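Local atomic coordinates of probable fatty acyl-CoA transferase Rv3272 (Mycobacterium tuberculosis, PDB entry 5YX6), a protein that probably takes part in fatty acid metabolism as a family III CoA transferase, binding fatty acyl-CoAs of varying chain length, palmitoyl-CoA most tightly. Residues G259-S264 against Q320-N325; Y276-P281 against L308-K313; T314-V319 against A329-T334. All blocks are in the same frame, centred on the assembly; numbering follows the deposited sequence.

Contact 1 of 3, residues G259-S264 against Q320-N325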
ATOM      1  N   GLY A 259      -8.049 -22.958 -18.324  1.00 50.59           N
ATOM      2  CA  GLY A 259      -7.586 -21.868 -17.495  1.00 46.54           C
ATOM      3  C   GLY A 259      -8.149 -21.981 -16.097  1.00 46.93           C
ATOM      4  O   GLY A 259      -8.924 -22.892 -15.793  1.00 47.98           O
ATOM      5  N   TYR A 260      -7.752 -21.051 -15.240  1.00 38.82           N
ATOM      6  CA  TYR A 260      -8.256 -21.002 -13.880  1.00 37.97           C
ATOM      7  C   TYR A 260      -9.290 -19.898 -13.704  1.00 34.84           C
ATOM      8  O   TYR A 260      -9.235 -18.872 -14.384  1.00 37.79           O
ATOM      9  CB  TYR A 260      -7.115 -20.778 -12.904  1.00 33.93           C
ATOM     10  CG  TYR A 260      -6.399 -22.030 -12.493  1.00 37.19           C
ATOM     11  CD1 TYR A 260      -5.396 -22.576 -13.288  1.00 40.30           C
ATOM     12  CD2 TYR A 260      -6.708 -22.655 -11.294  1.00 34.97           C
ATOM     13  CE1 TYR A 260      -4.728 -23.729 -12.901  1.00 42.46           C
ATOM     14  CE2 TYR A 260      -6.049 -23.798 -10.895  1.00 40.39           C
ATOM     15  CZ  TYR A 260      -5.059 -24.333 -11.700  1.00 44.29           C
ATOM     16  OH  TYR A 260      -4.405 -25.474 -11.293  1.00 48.29           O
ATOM     17  N   ILE A 261     -10.223 -20.102 -12.779  1.00 32.68           N
ATOM     18  CA  ILE A 261     -11.155 -19.044 -12.418  1.00 30.25           C
ATOM     19  C   ILE A 261     -11.038 -18.751 -10.926  1.00 29.76           C
ATOM     20  O   ILE A 261     -10.934 -19.659 -10.106  1.00 33.32           O
ATOM     21  CB  ILE A 261     -12.635 -19.400 -12.778  1.00 29.11           C
ATOM     22  CG1 ILE A 261     -13.554 -18.195 -12.528  1.00 25.80           C
ATOM     23  CG2 ILE A 261     -13.131 -20.610 -11.987  1.00 26.43           C
ATOM     24  CD1 ILE A 261     -15.019 -18.475 -12.799  1.00 32.06           C
ATOM     25  N   VAL A 262     -11.046 -17.471 -10.588  1.00 29.23           N
ATOM     26  CA  VAL A 262     -11.071 -17.036  -9.202  1.00 32.23           C
ATOM     27  C   VAL A 262     -12.511 -16.756  -8.765  1.00 32.21           C
ATOM     28  O   VAL A 262     -13.189 -15.953  -9.388  1.00 30.08           O
ATOM     29  CB  VAL A 262     -10.213 -15.772  -9.015  1.00 32.85           C
ATOM     30  CG1 VAL A 262     -10.299 -15.277  -7.588  1.00 31.72           C
ATOM     31  CG2 VAL A 262      -8.765 -16.049  -9.425  1.00 28.70           C
ATOM     32  N   ILE A 263     -12.966 -17.424  -7.706  1.00 28.81           N
ATOM     33  CA  ILE A 263     -14.333 -17.281  -7.215  1.00 27.93           C
ATOM     34  C   ILE A 263     -14.375 -16.990  -5.723  1.00 30.98           C
ATOM     35  O   ILE A 263     -13.686 -17.636  -4.941  1.00 33.92           O
ATOM     36  CB  ILE A 263     -15.177 -18.561  -7.464  1.00 28.33           C
ATOM     37  CG1 ILE A 263     -15.289 -18.882  -8.956  1.00 29.92           C
ATOM     38  CG2 ILE A 263     -16.555 -18.409  -6.869  1.00 23.50           C
ATOM     39  CD1 ILE A 263     -15.876 -20.268  -9.234  1.00 28.66           C
ATOM     40  N   SER A 264     -15.193 -16.027  -5.324  1.00 31.07           N
ATOM     41  CA  SER A 264     -15.480 -15.839  -3.906  1.00 38.13           C
ATOM     42  C   SER A 264     -16.990 -15.831  -3.673  1.00 39.34           C
ATOM     43  O   SER A 264     -17.683 -14.882  -4.036  1.00 43.20           O
ATOM     44  CB  SER A 264     -14.854 -14.549  -3.380  1.00 35.16           C
ATOM     45  OG  SER A 264     -14.961 -14.507  -1.967  1.00 39.08           O
ATOM     46  N   GLN A 320     -18.342 -15.065 -17.146  1.00 32.42           N
ATOM     47  CA  GLN A 320     -19.517 -14.457 -17.742  1.00 33.02           C
ATOM     48  C   GLN A 320     -20.810 -14.879 -17.029  1.00 36.28           C
ATOM     49  O   GLN A 320     -21.679 -14.051 -16.772  1.00 37.04           O
ATOM     50  CB  GLN A 320     -19.582 -14.809 -19.224  1.00 38.37           C
ATOM     51  CG  GLN A 320     -20.780 -14.227 -19.947  1.00 47.10           C
ATOM     52  CD  GLN A 320     -20.544 -14.109 -21.441  1.00 66.02           C
ATOM     53  OE1 GLN A 320     -19.468 -14.460 -21.942  1.00 68.71           O
ATOM     54  NE2 GLN A 320     -21.545 -13.610 -22.164  1.00 62.26           N
ATOM     55  N   LEU A 321     -20.937 -16.164 -16.712  1.00 37.44           N
ATOM     56  CA  LEU A 321     -22.154 -16.672 -16.085  1.00 32.45           C
ATOM     57  C   LEU A 321     -22.283 -16.225 -14.630  1.00 29.70           C
ATOM     58  O   LEU A 321     -23.346 -15.808 -14.184  1.00 33.07           O
ATOM     59  CB  LEU A 321     -22.195 -18.202 -16.152  1.00 25.09           C
ATOM     60  CG  LEU A 321     -23.395 -18.853 -15.452  1.00 33.26           C
ATOM     61  CD1 LEU A 321     -24.702 -18.492 -16.161  1.00 27.91           C
ATOM     62  CD2 LEU A 321     -23.238 -20.358 -15.347  1.00 33.39           C
ATOM     63  N   LEU A 322     -21.193 -16.330 -13.887  1.00 30.02           N
ATOM     64  CA  LEU A 322     -21.229 -16.029 -12.469  1.00 30.26           C
ATOM     65  C   LEU A 322     -21.407 -14.530 -12.209  1.00 35.00           C
ATOM     66  O   LEU A 322     -22.067 -14.140 -11.243  1.00 34.16           O
ATOM     67  CB  LEU A 322     -19.975 -16.551 -11.792  1.00 32.10           C
ATOM     68  CG  LEU A 322     -20.016 -17.939 -11.155  1.00 32.68           C
ATOM     69  CD1 LEU A 322     -20.881 -18.910 -11.928  1.00 34.35           C
ATOM     70  CD2 LEU A 322     -18.619 -18.465 -11.070  1.00 25.70           C
ATOM     71  N   GLN A 323     -20.829 -13.693 -13.067  1.00 31.00           N
ATOM     72  CA  GLN A 323     -20.964 -12.250 -12.893  1.00 34.20           C
ATOM     73  C   GLN A 323     -22.375 -11.792 -13.264  1.00 33.73           C
ATOM     74  O   GLN A 323     -22.934 -10.906 -12.621  1.00 32.35           O
ATOM     75  CB  GLN A 323     -19.917 -11.495 -13.728  1.00 33.32           C
ATOM     76  CG  GLN A 323     -18.507 -11.545 -13.140  1.00 33.41           C
ATOM     77  CD  GLN A 323     -17.492 -10.689 -13.908  1.00 35.94           C
ATOM     78  OE1 GLN A 323     -17.806 -10.086 -14.937  1.00 32.76           O
ATOM     79  NE2 GLN A 323     -16.268 -10.647 -13.407  1.00 27.26           N
ATOM     80  N   ALA A 324     -22.965 -12.415 -14.278  1.00 32.06           N
ATOM     81  CA  ALA A 324     -24.315 -12.039 -14.686  1.00 33.67           C
ATOM     82  C   ALA A 324     -25.312 -12.325 -13.565  1.00 33.16           C
ATOM     83  O   ALA A 324     -26.386 -11.746 -13.528  1.00 37.52           O
ATOM     84  CB  ALA A 324     -24.717 -12.762 -15.966  1.00 30.85           C
ATOM     85  N   ASN A 325     -24.938 -13.207 -12.647  1.00 34.19           N
ATOM     86  CA  ASN A 325     -25.785 -13.550 -11.517  1.00 28.19           C
ATOM     87  C   ASN A 325     -25.275 -12.977 -10.208  1.00 31.79           C
ATOM     88  O   ASN A 325     -25.651 -13.436  -9.133  1.00 32.36           O
ATOM     89  CB  ASN A 325     -25.910 -15.068 -11.400  1.00 34.96           C
ATOM     90  CG  ASN A 325     -26.842 -15.655 -12.443  1.00 38.75           C
ATOM     91  OD1 ASN A 325     -26.468 -15.861 -13.603  1.00 34.67           O
ATOM     92  ND2 ASN A 325     -28.071 -15.927 -12.030  1.00 41.69           N
TER

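Contact 2 of 3, residues Y276-P281 against L308-K313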
ATOM      1  N   TYR A 276     -26.228 -23.963  -7.461  1.00 32.03           N
ATOM      2  CA  TYR A 276     -27.230 -24.152  -8.503  1.00 28.84           C
ATOM      3  C   TYR A 276     -26.638 -23.820  -9.870  1.00 32.86           C
ATOM      4  O   TYR A 276     -26.942 -24.489 -10.857  1.00 34.68           O
ATOM      5  CB  TYR A 276     -28.488 -23.304  -8.243  1.00 31.70           C
ATOM      6  CG  TYR A 276     -29.261 -23.746  -7.016  1.00 31.18           C
ATOM      7  CD1 TYR A 276     -29.980 -24.942  -6.998  1.00 33.97           C
ATOM      8  CD2 TYR A 276     -29.274 -22.959  -5.872  1.00 32.32           C
ATOM      9  CE1 TYR A 276     -30.675 -25.347  -5.852  1.00 33.59           C
ATOM     10  CE2 TYR A 276     -29.963 -23.348  -4.733  1.00 32.75           C
ATOM     11  CZ  TYR A 276     -30.662 -24.537  -4.725  1.00 34.55           C
ATOM     12  OH  TYR A 276     -31.337 -24.896  -3.578  1.00 37.57           O
ATOM     13  N   LEU A 277     -25.806 -22.781  -9.931  1.00 33.08           N
ATOM     14  CA  LEU A 277     -25.264 -22.315 -11.213  1.00 31.65           C
ATOM     15  C   LEU A 277     -24.291 -23.296 -11.868  1.00 28.54           C
ATOM     16  O   LEU A 277     -24.209 -23.356 -13.090  1.00 27.70           O
ATOM     17  CB  LEU A 277     -24.572 -20.949 -11.045  1.00 36.07           C
ATOM     18  CG  LEU A 277     -25.508 -19.748 -10.853  1.00 36.16           C
ATOM     19  CD1 LEU A 277     -24.733 -18.468 -10.575  1.00 34.49           C
ATOM     20  CD2 LEU A 277     -26.427 -19.575 -12.060  1.00 34.81           C
ATOM     21  N   ILE A 278     -23.552 -24.053 -11.060  1.00 28.08           N
ATOM     22  CA  ILE A 278     -22.609 -25.043 -11.583  1.00 33.35           C
ATOM     23  C   ILE A 278     -23.245 -26.421 -11.756  1.00 36.00           C
ATOM     24  O   ILE A 278     -22.552 -27.403 -12.032  1.00 39.67           O
ATOM     25  CB  ILE A 278     -21.382 -25.200 -10.668  1.00 31.44           C
ATOM     26  CG1 ILE A 278     -21.819 -25.754  -9.314  1.00 28.52           C
ATOM     27  CG2 ILE A 278     -20.659 -23.872 -10.514  1.00 34.48           C
ATOM     28  CD1 ILE A 278     -20.700 -25.990  -8.355  1.00 33.74           C
ATOM     29  N   GLY A 279     -24.556 -26.497 -11.557  1.00 36.40           N
ATOM     30  CA  GLY A 279     -25.284 -27.735 -11.756  1.00 34.01           C
ATOM     31  C   GLY A 279     -25.099 -28.725 -10.624  1.00 34.82           C
ATOM     32  O   GLY A 279     -25.052 -29.927 -10.853  1.00 38.25           O
ATOM     33  N   ARG A 280     -24.960 -28.235  -9.400  1.00 33.38           N
ATOM     34  CA  ARG A 280     -24.749 -29.134  -8.269  1.00 35.43           C
ATOM     35  C   ARG A 280     -25.601 -28.792  -7.042  1.00 39.18           C
ATOM     36  O   ARG A 280     -25.061 -28.456  -5.983  1.00 39.95           O
ATOM     37  CB  ARG A 280     -23.264 -29.154  -7.887  1.00 40.36           C
ATOM     38  CG  ARG A 280     -22.334 -29.719  -8.972  1.00 39.69           C
ATOM     39  CD  ARG A 280     -22.512 -31.245  -9.141  1.00 40.30           C
ATOM     40  NE  ARG A 280     -22.464 -31.915  -7.843  1.00 39.93           N
ATOM     41  CZ  ARG A 280     -21.351 -32.385  -7.289  1.00 47.03           C
ATOM     42  NH1 ARG A 280     -20.183 -32.279  -7.929  1.00 37.20           N
ATOM     43  NH2 ARG A 280     -21.405 -32.962  -6.094  1.00 41.88           N
ATOM     44  N   PRO A 281     -26.937 -28.886  -7.174  1.00 34.36           N
ATOM     45  CA  PRO A 281     -27.858 -28.601  -6.064  1.00 37.79           C
ATOM     46  C   PRO A 281     -27.635 -29.480  -4.832  1.00 42.06           C
ATOM     47  O   PRO A 281     -28.010 -29.092  -3.721  1.00 45.61           O
ATOM     48  CB  PRO A 281     -29.240 -28.883  -6.663  1.00 36.93           C
ATOM     49  CG  PRO A 281     -29.042 -28.912  -8.140  1.00 39.93           C
ATOM     50  CD  PRO A 281     -27.648 -29.370  -8.368  1.00 36.41           C
ATOM     51  N   LEU A 308     -14.679 -30.723 -10.230  1.00 33.62           N
ATOM     52  CA  LEU A 308     -15.436 -31.709 -11.014  1.00 35.72           C
ATOM     53  C   LEU A 308     -16.551 -31.023 -11.801  1.00 34.24           C
ATOM     54  O   LEU A 308     -16.732 -31.274 -12.989  1.00 33.06           O
ATOM     55  CB  LEU A 308     -16.019 -32.806 -10.118  1.00 35.99           C
ATOM     56  CG  LEU A 308     -15.007 -33.864  -9.652  1.00 39.92           C
ATOM     57  CD1 LEU A 308     -15.637 -34.831  -8.659  1.00 46.65           C
ATOM     58  CD2 LEU A 308     -14.397 -34.618 -10.825  1.00 36.93           C
ATOM     59  N   ALA A 309     -17.256 -30.104 -11.147  1.00 36.93           N
ATOM     60  CA  ALA A 309     -18.360 -29.397 -11.791  1.00 34.09           C
ATOM     61  C   ALA A 309     -17.889 -28.323 -12.767  1.00 36.80           C
ATOM     62  O   ALA A 309     -18.488 -28.147 -13.831  1.00 34.33           O
ATOM     63  CB  ALA A 309     -19.273 -28.779 -10.737  1.00 32.42           C
ATOM     64  N   LEU A 310     -16.815 -27.614 -12.417  1.00 35.09           N
ATOM     65  CA  LEU A 310     -16.321 -26.521 -13.258  1.00 34.62           C
ATOM     66  C   LEU A 310     -15.681 -27.001 -14.555  1.00 36.25           C
ATOM     67  O   LEU A 310     -15.428 -26.210 -15.466  1.00 36.47           O
ATOM     68  CB  LEU A 310     -15.334 -25.656 -12.475  1.00 37.50           C
ATOM     69  CG  LEU A 310     -15.983 -24.883 -11.330  1.00 40.07           C
ATOM     70  CD1 LEU A 310     -14.936 -24.357 -10.381  1.00 35.52           C
ATOM     71  CD2 LEU A 310     -16.839 -23.760 -11.889  1.00 35.65           C
ATOM     72  N   ALA A 311     -15.429 -28.301 -14.642  1.00 39.74           N
ATOM     73  CA  ALA A 311     -14.814 -28.893 -15.827  1.00 38.55           C
ATOM     74  C   ALA A 311     -15.653 -28.752 -17.106  1.00 39.99           C
ATOM     75  O   ALA A 311     -15.115 -28.903 -18.202  1.00 41.62           O
ATOM     76  CB  ALA A 311     -14.507 -30.357 -15.568  1.00 33.64           C
ATOM     77  N   SER A 312     -16.946 -28.440 -16.982  1.00 35.81           N
ATOM     78  CA  SER A 312     -17.840 -28.413 -18.150  1.00 39.48           C
ATOM     79  C   SER A 312     -17.753 -27.154 -19.016  1.00 43.82           C
ATOM     80  O   SER A 312     -18.302 -27.120 -20.126  1.00 41.55           O
ATOM     81  CB  SER A 312     -19.303 -28.563 -17.696  1.00 45.10           C
ATOM     82  OG  SER A 312     -19.456 -29.571 -16.707  1.00 52.24           O
ATOM     83  N   LYS A 313     -17.065 -26.127 -18.523  1.00 40.91           N
ATOM     84  CA  LYS A 313     -16.927 -24.871 -19.260  1.00 38.35           C
ATOM     85  C   LYS A 313     -15.532 -24.271 -19.099  1.00 37.53           C
ATOM     86  O   LYS A 313     -14.821 -24.583 -18.141  1.00 34.72           O
ATOM     87  CB  LYS A 313     -17.972 -23.855 -18.784  1.00 40.27           C
ATOM     88  CG  LYS A 313     -19.428 -24.201 -19.074  1.00 37.79           C
ATOM     89  CD  LYS A 313     -20.358 -23.308 -18.244  1.00 41.61           C
ATOM     90  CE  LYS A 313     -21.735 -23.135 -18.873  1.00 44.99           C
ATOM     91  NZ  LYS A 313     -22.435 -24.434 -19.058  1.00 46.59           N
TER

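Contact 3 of 3, residues T314-V319 against A329-T334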
ATOM      1  N   THR A 314     -15.148 -23.414 -20.041  1.00 34.35           N
ATOM      2  CA  THR A 314     -13.943 -22.609 -19.900  1.00 39.14           C
ATOM      3  C   THR A 314     -14.133 -21.562 -18.807  1.00 40.59           C
ATOM      4  O   THR A 314     -15.262 -21.198 -18.475  1.00 38.99           O
ATOM      5  CB  THR A 314     -13.572 -21.895 -21.208  1.00 40.55           C
ATOM      6  OG1 THR A 314     -14.515 -20.849 -21.470  1.00 38.04           O
ATOM      7  CG2 THR A 314     -13.572 -22.867 -22.363  1.00 43.11           C
ATOM      8  N   ALA A 315     -13.028 -21.082 -18.249  1.00 39.27           N
ATOM      9  CA  ALA A 315     -13.078 -20.083 -17.187  1.00 35.47           C
ATOM     10  C   ALA A 315     -13.767 -18.798 -17.655  1.00 37.47           C
ATOM     11  O   ALA A 315     -14.510 -18.180 -16.901  1.00 36.26           O
ATOM     12  CB  ALA A 315     -11.682 -19.784 -16.670  1.00 33.93           C
ATOM     13  N   THR A 316     -13.512 -18.390 -18.894  1.00 37.99           N
ATOM     14  CA  THR A 316     -14.167 -17.204 -19.441  1.00 37.62           C
ATOM     15  C   THR A 316     -15.683 -17.369 -19.424  1.00 38.38           C
ATOM     16  O   THR A 316     -16.416 -16.440 -19.080  1.00 35.75           O
ATOM     17  CB  THR A 316     -13.700 -16.910 -20.881  1.00 42.93           C
ATOM     18  OG1 THR A 316     -12.305 -16.606 -20.869  1.00 53.20           O
ATOM     19  CG2 THR A 316     -14.439 -15.718 -21.453  1.00 46.73           C
ATOM     20  N   GLU A 317     -16.149 -18.555 -19.797  1.00 37.03           N
ATOM     21  CA  GLU A 317     -17.584 -18.834 -19.790  1.00 39.02           C
ATOM     22  C   GLU A 317     -18.150 -18.796 -18.372  1.00 33.74           C
ATOM     23  O   GLU A 317     -19.217 -18.232 -18.145  1.00 34.88           O
ATOM     24  CB  GLU A 317     -17.875 -20.182 -20.441  1.00 36.18           C
ATOM     25  CG  GLU A 317     -17.663 -20.183 -21.943  1.00 44.31           C
ATOM     26  CD  GLU A 317     -17.553 -21.596 -22.529  1.00 59.75           C
ATOM     27  OE1 GLU A 317     -17.390 -22.572 -21.750  1.00 52.19           O
ATOM     28  OE2 GLU A 317     -17.624 -21.725 -23.774  1.00 61.57           O
ATOM     29  N   TRP A 318     -17.448 -19.402 -17.422  1.00 33.19           N
ATOM     30  CA  TRP A 318     -17.904 -19.371 -16.039  1.00 32.29           C
ATOM     31  C   TRP A 318     -17.908 -17.942 -15.476  1.00 36.26           C
ATOM     32  O   TRP A 318     -18.806 -17.582 -14.701  1.00 33.57           O
ATOM     33  CB  TRP A 318     -17.039 -20.260 -15.153  1.00 32.01           C
ATOM     34  CG  TRP A 318     -17.262 -21.730 -15.307  1.00 39.66           C
ATOM     35  CD1 TRP A 318     -16.337 -22.663 -15.684  1.00 35.61           C
ATOM     36  CD2 TRP A 318     -18.478 -22.446 -15.065  1.00 41.91           C
ATOM     37  NE1 TRP A 318     -16.905 -23.911 -15.699  1.00 39.33           N
ATOM     38  CE2 TRP A 318     -18.218 -23.808 -15.324  1.00 38.40           C
ATOM     39  CE3 TRP A 318     -19.762 -22.069 -14.655  1.00 36.06           C
ATOM     40  CZ2 TRP A 318     -19.191 -24.794 -15.182  1.00 39.99           C
ATOM     41  CZ3 TRP A 318     -20.730 -23.052 -14.519  1.00 38.50           C
ATOM     42  CH2 TRP A 318     -20.442 -24.396 -14.782  1.00 36.41           C
ATOM     43  N   VAL A 319     -16.919 -17.133 -15.867  1.00 28.73           N
ATOM     44  CA  VAL A 319     -16.843 -15.761 -15.380  1.00 32.98           C
ATOM     45  C   VAL A 319     -18.063 -14.970 -15.852  1.00 34.38           C
ATOM     46  O   VAL A 319     -18.732 -14.300 -15.061  1.00 34.17           O
ATOM     47  CB  VAL A 319     -15.561 -15.037 -15.857  1.00 34.28           C
ATOM     48  CG1 VAL A 319     -15.741 -13.525 -15.746  1.00 35.52           C
ATOM     49  CG2 VAL A 319     -14.338 -15.505 -15.067  1.00 29.27           C
ATOM     50  N   ALA A 329     -16.317 -13.213  -9.281  1.00 30.39           N
ATOM     51  CA  ALA A 329     -15.482 -14.131 -10.034  1.00 32.20           C
ATOM     52  C   ALA A 329     -14.724 -13.378 -11.117  1.00 35.25           C
ATOM     53  O   ALA A 329     -15.236 -12.397 -11.663  1.00 33.52           O
ATOM     54  CB  ALA A 329     -16.322 -15.250 -10.647  1.00 31.44           C
ATOM     55  N   CYS A 330     -13.514 -13.839 -11.427  1.00 28.44           N
ATOM     56  CA  CYS A 330     -12.715 -13.234 -12.493  1.00 30.95           C
ATOM     57  C   CYS A 330     -11.640 -14.185 -12.985  1.00 27.57           C
ATOM     58  O   CYS A 330     -11.358 -15.194 -12.340  1.00 31.01           O
ATOM     59  CB  CYS A 330     -12.050 -11.950 -12.003  1.00 29.16           C
ATOM     60  SG  CYS A 330     -10.807 -12.267 -10.721  1.00 33.99           S
ATOM     61  N   LEU A 331     -11.050 -13.868 -14.134  1.00 29.58           N
ATOM     62  CA  LEU A 331      -9.821 -14.540 -14.568  1.00 31.99           C
ATOM     63  C   LEU A 331      -8.638 -13.972 -13.801  1.00 31.37           C
ATOM     64  O   LEU A 331      -8.639 -12.791 -13.418  1.00 32.33           O
ATOM     65  CB  LEU A 331      -9.578 -14.366 -16.070  1.00 31.61           C
ATOM     66  CG  LEU A 331     -10.670 -14.837 -17.028  1.00 42.43           C
ATOM     67  CD1 LEU A 331     -10.265 -14.540 -18.463  1.00 41.92           C
ATOM     68  CD2 LEU A 331     -10.969 -16.316 -16.823  1.00 35.23           C
ATOM     69  N   ALA A 332      -7.610 -14.787 -13.611  1.00 33.02           N
ATOM     70  CA  ALA A 332      -6.355 -14.290 -13.066  1.00 29.70           C
ATOM     71  C   ALA A 332      -5.506 -13.738 -14.200  1.00 28.83           C
ATOM     72  O   ALA A 332      -4.648 -14.437 -14.730  1.00 36.91           O
ATOM     73  CB  ALA A 332      -5.621 -15.388 -12.328  1.00 27.46           C
ATOM     74  N   HIS A 333      -5.772 -12.494 -14.585  1.00 26.91           N
ATOM     75  CA  HIS A 333      -5.091 -11.863 -15.712  1.00 28.28           C
ATOM     76  C   HIS A 333      -3.604 -11.720 -15.459  1.00 34.85           C
ATOM     77  O   HIS A 333      -3.181 -11.495 -14.322  1.00 34.09           O
ATOM     78  CB  HIS A 333      -5.647 -10.467 -16.003  1.00 33.24           C
ATOM     79  CG  HIS A 333      -7.100 -10.435 -16.358  1.00 40.79           C
ATOM     80  ND1 HIS A 333      -7.581 -10.885 -17.570  1.00 37.47           N
ATOM     81  CD2 HIS A 333      -8.171  -9.958 -15.680  1.00 38.60           C
ATOM     82  CE1 HIS A 333      -8.889 -10.707 -17.611  1.00 43.07           C
ATOM     83  NE2 HIS A 333      -9.272 -10.145 -16.478  1.00 36.61           N
ATOM     84  N   THR A 334      -2.827 -11.838 -16.534  1.00 35.47           N
ATOM     85  CA  THR A 334      -1.425 -11.440 -16.550  1.00 34.76           C
ATOM     86  C   THR A 334      -1.332  -9.932 -16.758  1.00 33.69           C
ATOM     87  O   THR A 334      -2.304  -9.295 -17.186  1.00 31.74           O
ATOM     88  CB  THR A 334      -0.641 -12.137 -17.679  1.00 35.50           C
ATOM     89  OG1 THR A 334      -1.117 -11.669 -18.949  1.00 36.55           O
ATOM     90  CG2 THR A 334      -0.803 -13.654 -17.592  1.00 35.83           C
TER

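Contact 1 of 3, residues G259-S264 against Q320-N325
No ring or other flat group takes part where Ile-261 and Ile-263 meet Leu-322. The contact is purely aliphatic, and one methyl, Leu-322 CD2, makes it on the helix side. It stands 3.8 Å from Ile-263 CD1. The CG1 of Ile-263 is almost as near, at 4.0 Å from the same Leu-322 CD2. Ile-261 brings in its CD1, also 4.0 Å from Leu-322 CD2. All three touching residues are buried, although the two segments bury only 86 Å² between them, both sides summed. The two isoleucines arrive differently. Ile-261 is fully extended, with CG1 trans to the backbone N (chi1 -173°), and its side chain slants across that of Leu-322. Ile-263 lies at about a right angle to the leucine and reaches it with the end of its longer branch. Strand 260-264 is the middle strand of a three-stranded antiparallel sheet, between 253-255 and 328-331. This sheet probably belongs to the small domain of the protein. Helix 315-324, which carries Leu-322, covers one face of it. The alternation of the strand sends Val-262 to the other face, where it packs on Leu-147 of the second subunit. Ile-261 also touches Ala-315, Trp-318 and Val-319 of the same helix. Leu-322 in turn touches Ala-329 of strand 328-331 and Leu-327 just before it.

Contact 2 of 3, residues Y276-P281 against L308-K313
Arg-280 meets Ala-309 with its aliphatic part and sends its charge to other partners. Its CG rests 3.7 Å from Ala-309 CB. Beyond that point the chain bends at chi2 and again at chi3 (-71° and -49°). The guanidinium group then makes salt bridges to Asp-282 through NE and to Glu-305 through NH2. These two acids should fix the arginine and partly offset its charge. A bound benzamidine, probably from the crystallisation liquor, lies about 3 Å from the arginine side chain, nearest atoms.

Ile-278 supplies the rest of the contact. Its CG1 sits between the backbone N and the carbonyl carbon (chi1 64°), and its CD1 comes 3.9 Å from Ala-309 CB. The carbonyl O of Ile-278 is also close, 3.8 Å from Ala-309 CB. The alanine methyl thus faces both side chains and a piece of backbone. The other branch of Ile-278 meets Leu-310 at an oblique angle, with Ile-278 CG2 4.1 Å from Leu-310 CD2. No hydrogen bond crosses between the segments.

Each segment carries the C-terminal end of a helix and the loop or turn that follows. Gly-279, with positive phi, is the C' residue of a Schellman motif that closes helix 268-277. In it, Gly-279 N bonds to Tyr-276 O. A type I turn runs from Leu-310 to Lys-313 at the end of helix 299-310. The loop leaving helix 268-277 therefore packs on the last turn of helix 299-310, and Trp-318 of helix 315-324 packs beside them on Ile-278.

Contact 3 of 3, residues T314-V319 against A329-T334
Leu-331 lays its CD2 methyl against Ala-315, 3.5 Å from Ala-315 CB. Its CG is trans to the carbonyl carbon (chi1 -57°), which swings the end of the side chain toward the helix, where CD1 and CD2 both touch. The second methyl serves Thr-316: Leu-331 CD1 is 3.8 Å from Thr-316 OG1, with the two side chains slanting past each other. Val-319, one turn on from Ala-315, covers the strand backbone. Its CG2 is 3.7 Å from Cys-330 C, so it sits over the peptide link to Leu-331. The same Val-319 CG2 also comes 3.9 Å from Leu-331 CD2. Ala-329 points its CB toward the helix. Cys-330 points away and packs on Glu-152 of the second subunit.

A capping box closes the start of the helix. Glu-317 N bonds to Thr-314 OG1, and Thr-314 N bonds to Glu-317 OE1 at 2.9 Å. The second of these bonds reaches the carboxylate from above its plane. No hydrogen bond crosses from helix to strand.

The axes of helix 315-319 and strand 329-331 run 7.9 Å apart at closest approach, with an angle of 151° between their directions. The chain thus turns back after helix 315-324 and enters an outer strand of the three-stranded antiparallel sheet. That sheet is separate from the six-stranded parallel sheet of the Rossmann domain, so helix and strand probably form part of the small domain.

In the fold
All three contacts probably lie in the small domain. Contacts 1 and 3 use the same helix, 315-324, against neighbouring strands of one antiparallel sheet. Their centres are 6 Å apart. Contact 1 is the buried one, made of aliphatic side chains alone. Contact 3 is partly buried, spreads from alanine to an exposed threonine, and includes strand backbone. Contact 2 lies 12 Å from contact 1 and 15 Å from contact 3, centre to centre. It is also partly buried, joins the end of one helix to the loop that leaves another, and brings in a charged side chain. Trp-318 bonds to Leu-310 O and so ties contact 2 to contact 3. Leu-277 packs on Leu-322, linking contacts 2 and 1.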